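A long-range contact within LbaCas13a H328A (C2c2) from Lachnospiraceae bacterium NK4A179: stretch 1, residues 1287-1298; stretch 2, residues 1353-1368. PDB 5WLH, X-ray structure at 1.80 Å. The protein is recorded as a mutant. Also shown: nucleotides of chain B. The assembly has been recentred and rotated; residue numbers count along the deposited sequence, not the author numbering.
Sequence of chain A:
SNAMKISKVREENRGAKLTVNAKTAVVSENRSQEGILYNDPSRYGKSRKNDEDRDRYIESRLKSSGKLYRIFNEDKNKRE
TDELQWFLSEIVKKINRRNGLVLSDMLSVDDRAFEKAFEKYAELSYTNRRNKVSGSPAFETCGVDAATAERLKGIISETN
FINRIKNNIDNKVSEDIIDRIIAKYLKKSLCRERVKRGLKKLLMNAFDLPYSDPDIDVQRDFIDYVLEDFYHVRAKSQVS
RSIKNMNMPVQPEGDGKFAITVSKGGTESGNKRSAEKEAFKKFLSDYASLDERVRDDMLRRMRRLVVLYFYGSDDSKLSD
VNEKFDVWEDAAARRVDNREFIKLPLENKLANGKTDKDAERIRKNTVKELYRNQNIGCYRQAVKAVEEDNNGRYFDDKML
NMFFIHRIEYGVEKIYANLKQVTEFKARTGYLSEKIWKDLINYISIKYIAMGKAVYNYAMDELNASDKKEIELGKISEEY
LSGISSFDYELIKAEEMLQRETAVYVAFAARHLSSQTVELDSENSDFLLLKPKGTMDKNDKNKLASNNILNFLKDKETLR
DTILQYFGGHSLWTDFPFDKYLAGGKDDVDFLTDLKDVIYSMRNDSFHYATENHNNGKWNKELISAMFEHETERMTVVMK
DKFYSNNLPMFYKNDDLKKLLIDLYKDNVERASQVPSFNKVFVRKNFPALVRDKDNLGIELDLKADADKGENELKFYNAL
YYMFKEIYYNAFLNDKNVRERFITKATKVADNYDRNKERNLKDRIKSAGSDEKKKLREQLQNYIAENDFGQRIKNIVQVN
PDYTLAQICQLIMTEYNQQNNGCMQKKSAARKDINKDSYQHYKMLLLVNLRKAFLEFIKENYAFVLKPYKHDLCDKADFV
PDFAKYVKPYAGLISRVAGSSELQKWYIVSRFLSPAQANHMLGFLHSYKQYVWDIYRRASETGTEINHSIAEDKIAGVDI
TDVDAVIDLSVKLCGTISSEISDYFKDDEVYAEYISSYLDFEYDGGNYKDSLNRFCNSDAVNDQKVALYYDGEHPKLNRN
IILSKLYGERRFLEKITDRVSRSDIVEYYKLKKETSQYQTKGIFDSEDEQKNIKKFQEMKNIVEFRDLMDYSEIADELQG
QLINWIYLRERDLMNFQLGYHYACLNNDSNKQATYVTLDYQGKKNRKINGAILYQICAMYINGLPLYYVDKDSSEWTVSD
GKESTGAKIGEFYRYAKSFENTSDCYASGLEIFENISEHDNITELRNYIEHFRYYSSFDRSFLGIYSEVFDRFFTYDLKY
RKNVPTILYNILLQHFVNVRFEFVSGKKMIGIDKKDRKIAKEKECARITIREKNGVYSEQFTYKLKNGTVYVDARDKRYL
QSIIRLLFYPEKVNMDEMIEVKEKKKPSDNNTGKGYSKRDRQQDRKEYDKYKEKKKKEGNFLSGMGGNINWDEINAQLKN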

# COMPACT_ATOMS: atom_id res chain seq x y z
N ILE A 1287 -1.33 0.02 8.38
CA ILE A 1287 -1.89 0.78 7.27
C ILE A 1287 -2.88 1.82 7.78
O ILE A 1287 -2.89 2.96 7.31
CB ILE A 1287 -2.53 -0.19 6.26
CG1 ILE A 1287 -1.40 -0.93 5.51
CG2 ILE A 1287 -3.41 0.56 5.28
CD1 ILE A 1287 -1.90 -2.10 4.69
N LEU A 1288 -3.71 1.44 8.75
CA LEU A 1288 -4.61 2.40 9.38
C LEU A 1288 -3.83 3.53 10.03
O LEU A 1288 -4.13 4.71 9.83
CB LEU A 1288 -5.48 1.69 10.42
CG LEU A 1288 -6.34 2.58 11.32
CD1 LEU A 1288 -7.33 3.37 10.50
CD2 LEU A 1288 -7.08 1.73 12.33
N TYR A 1289 -2.82 3.18 10.82
CA TYR A 1289 -1.98 4.19 11.46
C TYR A 1289 -1.36 5.14 10.43
O TYR A 1289 -1.31 6.36 10.62
CB TYR A 1289 -0.92 3.48 12.29
CG TYR A 1289 0.22 4.35 12.75
CD1 TYR A 1289 0.16 5.00 13.98
CD2 TYR A 1289 1.38 4.49 11.99
CE1 TYR A 1289 1.20 5.80 14.43
CE2 TYR A 1289 2.43 5.30 12.43
CZ TYR A 1289 2.33 5.94 13.65
OH TYR A 1289 3.36 6.73 14.09
N ASN A 1290 -0.89 4.58 9.31
CA ASN A 1290 -0.28 5.41 8.26
C ASN A 1290 -1.29 6.38 7.68
O ASN A 1290 -0.95 7.55 7.42
CB ASN A 1290 0.26 4.53 7.13
CG ASN A 1290 1.42 3.67 7.54
OD1 ASN A 1290 2.04 3.88 8.58
ND2 ASN A 1290 1.73 2.67 6.70
N ILE A 1291 -2.52 5.92 7.41
CA ILE A 1291 -3.54 6.82 6.86
C ILE A 1291 -3.75 8.00 7.79
O ILE A 1291 -3.78 9.16 7.36
CB ILE A 1291 -4.85 6.05 6.62
CG1 ILE A 1291 -4.65 5.06 5.47
CG2 ILE A 1291 -5.98 7.04 6.35
CD1 ILE A 1291 -5.83 4.07 5.32
N LEU A 1292 -3.86 7.74 9.09
CA LEU A 1292 -4.01 8.84 10.05
C LEU A 1292 -2.77 9.72 10.10
O LEU A 1292 -2.88 10.96 10.15
CB LEU A 1292 -4.32 8.27 11.43
CG LEU A 1292 -5.63 7.48 11.35
CD1 LEU A 1292 -5.74 6.47 12.52
CD2 LEU A 1292 -6.81 8.43 11.35
N LEU A 1293 -1.58 9.12 10.09
CA LEU A 1293 -0.36 9.90 10.14
C LEU A 1293 -0.20 10.77 8.89
O LEU A 1293 0.37 11.88 8.98
CB LEU A 1293 0.84 8.98 10.31
CG LEU A 1293 2.16 9.65 10.75
CD1 LEU A 1293 1.90 10.48 11.98
CD2 LEU A 1293 3.20 8.58 11.05
N GLN A 1294 -0.71 10.31 7.74
CA GLN A 1294 -0.68 11.16 6.54
C GLN A 1294 -1.39 12.48 6.77
O GLN A 1294 -1.09 13.49 6.12
CB GLN A 1294 -1.34 10.46 5.34
CG GLN A 1294 -0.41 9.56 4.59
CD GLN A 1294 -1.16 8.55 3.75
OE1 GLN A 1294 -0.78 7.37 3.68
NE2 GLN A 1294 -2.22 9.00 3.10
N HIS A 1295 -2.38 12.47 7.67
CA HIS A 1295 -3.12 13.66 8.03
C HIS A 1295 -2.62 14.27 9.34
O HIS A 1295 -3.35 15.04 9.97
CB HIS A 1295 -4.61 13.32 8.08
CG HIS A 1295 -5.10 12.85 6.76
ND1 HIS A 1295 -5.56 13.72 5.79
CD2 HIS A 1295 -5.10 11.62 6.19
CE1 HIS A 1295 -5.87 13.04 4.70
NE2 HIS A 1295 -5.61 11.77 4.92
N PHE A 1296 -1.39 13.92 9.72
CA PHE A 1296 -0.64 14.48 10.85
C PHE A 1296 -1.25 14.11 12.20
O PHE A 1296 -1.02 14.80 13.20
CB PHE A 1296 -0.46 15.99 10.71
CG PHE A 1296 0.19 16.36 9.42
CD1 PHE A 1296 1.52 16.07 9.20
CD2 PHE A 1296 -0.55 16.92 8.39
CE1 PHE A 1296 2.12 16.38 7.98
CE2 PHE A 1296 0.05 17.24 7.19
CZ PHE A 1296 1.38 16.96 6.98
N VAL A 1297 -1.97 13.00 12.25
CA VAL A 1297 -2.58 12.49 13.48
C VAL A 1297 -1.84 11.22 13.88
O VAL A 1297 -1.79 10.25 13.11
CB VAL A 1297 -4.08 12.22 13.28
CG1 VAL A 1297 -4.71 11.65 14.56
CG2 VAL A 1297 -4.79 13.49 12.85
N ASN A 1298 -1.25 11.22 15.08
CA ASN A 1298 -0.54 10.07 15.64
C ASN A 1298 -1.47 9.34 16.59
O ASN A 1298 -1.95 9.95 17.55
CB ASN A 1298 0.69 10.48 16.44
CG ASN A 1298 1.86 10.79 15.60
OD1 ASN A 1298 2.74 9.95 15.41
ND2 ASN A 1298 1.93 12.02 15.15
N ASP A 1353 1.68 22.48 16.78
CA ASP A 1353 0.79 21.38 16.44
C ASP A 1353 0.21 21.55 15.05
O ASP A 1353 -0.46 22.56 14.77
CB ASP A 1353 -0.36 21.29 17.45
CG ASP A 1353 0.08 20.78 18.79
OD1 ASP A 1353 1.22 20.28 18.89
OD2 ASP A 1353 -0.73 20.88 19.74
N ALA A 1354 0.41 20.55 14.20
CA ALA A 1354 -0.25 20.53 12.89
C ALA A 1354 -1.77 20.60 13.03
O ALA A 1354 -2.45 21.25 12.23
CB ALA A 1354 0.15 19.27 12.11
N ARG A 1355 -2.31 19.90 14.03
CA ARG A 1355 -3.75 19.74 14.20
C ARG A 1355 -4.13 20.07 15.63
O ARG A 1355 -3.52 19.55 16.57
CB ARG A 1355 -4.18 18.30 13.88
CG ARG A 1355 -3.80 17.87 12.47
CD ARG A 1355 -4.50 18.76 11.48
NE ARG A 1355 -4.37 18.28 10.10
CZ ARG A 1355 -3.60 18.86 9.18
NH1 ARG A 1355 -2.88 19.93 9.49
NH2 ARG A 1355 -3.55 18.35 7.96
N ASP A 1356 -5.15 20.90 15.79
CA ASP A 1356 -5.54 21.34 17.12
C ASP A 1356 -6.47 20.31 17.76
O ASP A 1356 -6.86 19.32 17.14
CB ASP A 1356 -6.19 22.73 17.05
CG ASP A 1356 -7.32 22.81 16.03
OD1 ASP A 1356 -8.06 21.82 15.85
OD2 ASP A 1356 -7.47 23.88 15.40
N LYS A 1357 -6.83 20.55 19.03
CA LYS A 1357 -7.65 19.59 19.75
C LYS A 1357 -9.00 19.39 19.07
O LYS A 1357 -9.53 18.27 19.05
CB LYS A 1357 -7.85 20.04 21.20
CG LYS A 1357 -8.75 19.09 22.01
CD LYS A 1357 -8.82 19.45 23.51
CE LYS A 1357 -9.67 18.42 24.26
NZ LYS A 1357 -9.81 18.71 25.72
N ARG A 1358 -9.57 20.45 18.51
CA ARG A 1358 -10.88 20.33 17.87
C ARG A 1358 -10.82 19.40 16.66
O ARG A 1358 -11.71 18.56 16.45
CB ARG A 1358 -11.38 21.71 17.48
CG ARG A 1358 -12.62 21.73 16.61
CD ARG A 1358 -13.00 23.17 16.40
NE ARG A 1358 -14.26 23.34 15.69
CZ ARG A 1358 -14.96 24.46 15.72
NH1 ARG A 1358 -14.52 25.49 16.43
NH2 ARG A 1358 -16.10 24.56 15.04
N TYR A 1359 -9.77 19.54 15.85
CA TYR A 1359 -9.58 18.63 14.72
C TYR A 1359 -9.42 17.20 15.20
O TYR A 1359 -10.07 16.28 14.70
CB TYR A 1359 -8.35 19.08 13.93
CG TYR A 1359 -8.07 18.29 12.67
CD1 TYR A 1359 -7.41 17.07 12.72
CD2 TYR A 1359 -8.44 18.78 11.43
CE1 TYR A 1359 -7.15 16.34 11.55
CE2 TYR A 1359 -8.17 18.08 10.26
CZ TYR A 1359 -7.54 16.86 10.33
OH TYR A 1359 -7.29 16.17 9.16
N LEU A 1360 -8.55 17.00 16.20
CA LEU A 1360 -8.30 15.65 16.71
C LEU A 1360 -9.56 15.03 17.28
O LEU A 1360 -9.75 13.81 17.19
CB LEU A 1360 -7.20 15.70 17.77
CG LEU A 1360 -5.83 16.17 17.29
CD1 LEU A 1360 -4.85 16.26 18.44
CD2 LEU A 1360 -5.28 15.24 16.19
N GLN A 1361 -10.44 15.85 17.86
CA GLN A 1361 -11.71 15.32 18.34
C GLN A 1361 -12.54 14.73 17.21
O GLN A 1361 -13.16 13.67 17.36
CB GLN A 1361 -12.52 16.42 19.05
CG GLN A 1361 -12.19 16.58 20.52
CD GLN A 1361 -12.77 17.86 21.09
OE1 GLN A 1361 -12.41 18.28 22.19
NE2 GLN A 1361 -13.66 18.49 20.34
N SER A 1362 -12.58 15.41 16.06
CA SER A 1362 -13.38 14.89 14.96
C SER A 1362 -12.75 13.62 14.38
O SER A 1362 -13.48 12.74 13.91
CB SER A 1362 -13.54 15.95 13.87
OG SER A 1362 -14.58 16.85 14.23
N ILE A 1363 -11.42 13.52 14.41
CA ILE A 1363 -10.76 12.29 14.00
C ILE A 1363 -11.14 11.15 14.93
O ILE A 1363 -11.44 10.04 14.49
CB ILE A 1363 -9.24 12.49 13.95
CG1 ILE A 1363 -8.87 13.56 12.91
CG2 ILE A 1363 -8.55 11.17 13.66
CD1 ILE A 1363 -9.40 13.27 11.49
N ILE A 1364 -11.14 11.40 16.25
CA ILE A 1364 -11.56 10.35 17.18
C ILE A 1364 -13.01 9.97 16.94
O ILE A 1364 -13.36 8.78 16.95
CB ILE A 1364 -11.30 10.81 18.63
CG1 ILE A 1364 -9.81 10.74 18.93
CG2 ILE A 1364 -12.10 9.96 19.60
CD1 ILE A 1364 -9.40 11.56 20.19
N ARG A 1365 -13.88 10.95 16.72
CA ARG A 1365 -15.28 10.63 16.46
C ARG A 1365 -15.42 9.83 15.16
O ARG A 1365 -16.22 8.90 15.06
CB ARG A 1365 -16.10 11.90 16.37
CG ARG A 1365 -16.16 12.69 17.68
CD ARG A 1365 -17.51 13.35 17.76
NE ARG A 1365 -17.44 14.77 17.47
CZ ARG A 1365 -18.49 15.53 17.20
NH1 ARG A 1365 -19.72 15.02 17.14
NH2 ARG A 1365 -18.31 16.82 16.97
N LEU A 1366 -14.65 10.22 14.15
CA LEU A 1366 -14.62 9.47 12.90
C LEU A 1366 -14.26 8.01 13.15
O LEU A 1366 -14.87 7.10 12.57
CB LEU A 1366 -13.63 10.15 11.96
CG LEU A 1366 -13.18 9.52 10.65
CD1 LEU A 1366 -12.81 10.65 9.70
CD2 LEU A 1366 -11.99 8.62 10.91
N LEU A 1367 -13.24 7.77 13.97
CA LEU A 1367 -12.78 6.41 14.18
C LEU A 1367 -13.74 5.60 15.03
O LEU A 1367 -13.90 4.39 14.81
CB LEU A 1367 -11.41 6.41 14.84
CG LEU A 1367 -10.29 6.93 13.93
CD1 LEU A 1367 -9.06 7.19 14.78
CD2 LEU A 1367 -10.01 5.88 12.87
N PHE A 1368 -14.38 6.24 16.00
CA PHE A 1368 -15.10 5.51 17.05
C PHE A 1368 -16.60 5.48 16.87
O PHE A 1368 -17.24 4.56 17.38
CB PHE A 1368 -14.81 6.12 18.43
CG PHE A 1368 -13.55 5.62 19.06
CD1 PHE A 1368 -13.55 4.46 19.82
CD2 PHE A 1368 -12.36 6.30 18.89
CE1 PHE A 1368 -12.39 3.99 20.41
CE2 PHE A 1368 -11.19 5.84 19.47
CZ PHE A 1368 -11.20 4.70 20.23
P A B 29 -0.14 -1.86 -0.79
OP1 A B 29 -1.53 -1.31 -0.86
OP2 A B 29 0.83 -1.78 -1.93
O5' A B 29 0.66 -1.20 0.41
C5' A B 29 0.10 -1.12 1.70
C4' A B 29 1.17 -1.04 2.76
O4' A B 29 2.11 -2.12 2.60
C3' A B 29 2.05 0.20 2.76
O3' A B 29 1.41 1.30 3.38
C2' A B 29 3.27 -0.29 3.53
O2' A B 29 2.95 -0.42 4.90
C1' A B 29 3.41 -1.70 2.96
N9 A B 29 4.23 -1.68 1.74
C8 A B 29 3.85 -1.87 0.44
N7 A B 29 4.86 -1.77 -0.42
C5 A B 29 5.94 -1.50 0.39
C6 A B 29 7.29 -1.27 0.08
N6 A B 29 7.76 -1.32 -1.18
N1 A B 29 8.12 -1.01 1.09
C2 A B 29 7.63 -0.98 2.34
N3 A B 29 6.37 -1.18 2.76
C4 A B 29 5.57 -1.44 1.71
P C B 30 1.63 2.80 2.87
OP1 C B 30 0.97 3.60 3.94
OP2 C B 30 1.25 2.97 1.44
O5' C B 30 3.19 3.04 2.94
C5' C B 30 3.87 3.17 4.18
C4' C B 30 5.36 3.28 3.96
O4' C B 30 5.83 2.15 3.19
C3' C B 30 5.82 4.48 3.15
O3' C B 30 5.90 5.66 3.93
C2' C B 30 7.17 4.03 2.62
O2' C B 30 8.16 4.18 3.61
C1' C B 30 6.94 2.53 2.40
N1 C B 30 6.64 2.22 0.99
C2 C B 30 7.71 2.24 0.11
O2 C B 30 8.83 2.53 0.54
N3 C B 30 7.51 1.95 -1.18
C4 C B 30 6.29 1.64 -1.59
N4 C B 30 6.17 1.37 -2.89
C5 C B 30 5.16 1.61 -0.72
C6 C B 30 5.38 1.90 0.58
P C B 40 -1.40 22.64 6.83
OP1 C B 40 -1.88 22.27 8.20
OP2 C B 40 -0.63 23.89 6.60
O5' C B 40 -0.51 21.44 6.31
C5' C B 40 0.20 21.61 5.10
C4' C B 40 0.88 20.34 4.69
O4' C B 40 -0.12 19.35 4.35
C3' C B 40 1.73 20.47 3.45
O3' C B 40 3.02 20.98 3.78
C2' C B 40 1.75 19.05 2.90
O2' C B 40 2.73 18.28 3.57
C1' C B 40 0.36 18.53 3.32
N1 C B 40 -0.64 18.50 2.22
C2 C B 40 -0.52 17.52 1.22
O2 C B 40 0.45 16.75 1.27
N3 C B 40 -1.44 17.47 0.22
C4 C B 40 -2.47 18.33 0.21
N4 C B 40 -3.35 18.24 -0.79
C5 C B 40 -2.63 19.32 1.22
C6 C B 40 -1.70 19.37 2.19
O HOH W 1 -5.46 16.35 6.13

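Contact between residues 1287-1298 and 1353-1368 of LbaCas13a, followed along the second stretch. The helix in the first stretch and helix 1357-1368 run nearly antiparallel, their N-to-C directions 152° apart, but their axes come no closer than 12.8 Å. The space between them is bridged by branched aliphatic side chains, and much of the contact is made by the turn and short strand that follow the first helix. No clear hydrogen bond joins the two stretches directly.

Asp1353 stays out of the contact. Ala1354 enters it with its methyl group: CB of Ala1354 lies 3.6 Å from CB of Phe1296, where the two backbones also draw near, with CA of Ala1354 6.4 Å from CA of Phe1296. Phe1296 has a positive phi (67°), and its CA-to-CB bond points toward the second stretch.

Arg1355 is the most versatile residue here. Its NH1 donates to the backbone O of its neighbor Ala1354 (3.1 Å) and also to OP1 of C40 in chain B (2.9 Å), so one nitrogen ties the local backbone to the RNA phosphate. NH2 of Arg1355 sits 3.4 Å from CD2 of Phe1296; that carbon lies over one face of the guanidinium, whereas NH2 meets the phenyl ring at its edge. The arrangement is therefore not a parallel stack. C40 approaches the same ring edge, with its O4' 3.5 Å from CE2 of Phe1296. NE of Arg1355 comes within 3.4 Å of the backbone O of His1295. A water adds an indirect link, lying 2.7 Å from ND1 of His1295 and accepting a weak hydrogen bond from NH2 of Arg1355 at 3.3 Å.

Asp1356 does not touch the first stretch but caps the helix that does: its OD1 accepts from N of Tyr1359 at 2.9 Å. Lys1357 and Arg1358 are out of reach. Tyr1359, chi1 t, directs its CA-to-CB bond toward the first stretch; its CE1 packs 3.9 Å from CG2 of Val1297, which lies at the ring edge, and its OH is 4.1 Å from CB of His1295.

Leu1360 leaves its backbone sideways, yet its end comes nearer, bringing CD2 to 3.8 Å from CG2 of Val1297. One turn on, Ile1363 points toward the first stretch, and its CG2 lies 4.0 Å from both CG1 of Val1297 and CD2 of Leu1292. A single methyl thus bridges strand and helix. Val1297, with 66 Å² covered, has the largest covered area of any residue in the contact, its two methyls reaching Tyr1359, Leu1360 and Ile1363.

Leu1367, another turn along, extends the apolar seam toward the start of the first stretch, as expected for opposed helix directions: its CD1 is 4.1 Å from CD1 of Leu1292 and its CD2 4.4 Å from CD1 of Leu1288. The spacing 1360, 1363, 1367 places these side chains along one flank of the helix. Altogether 437 Å² is buried, counting both sides.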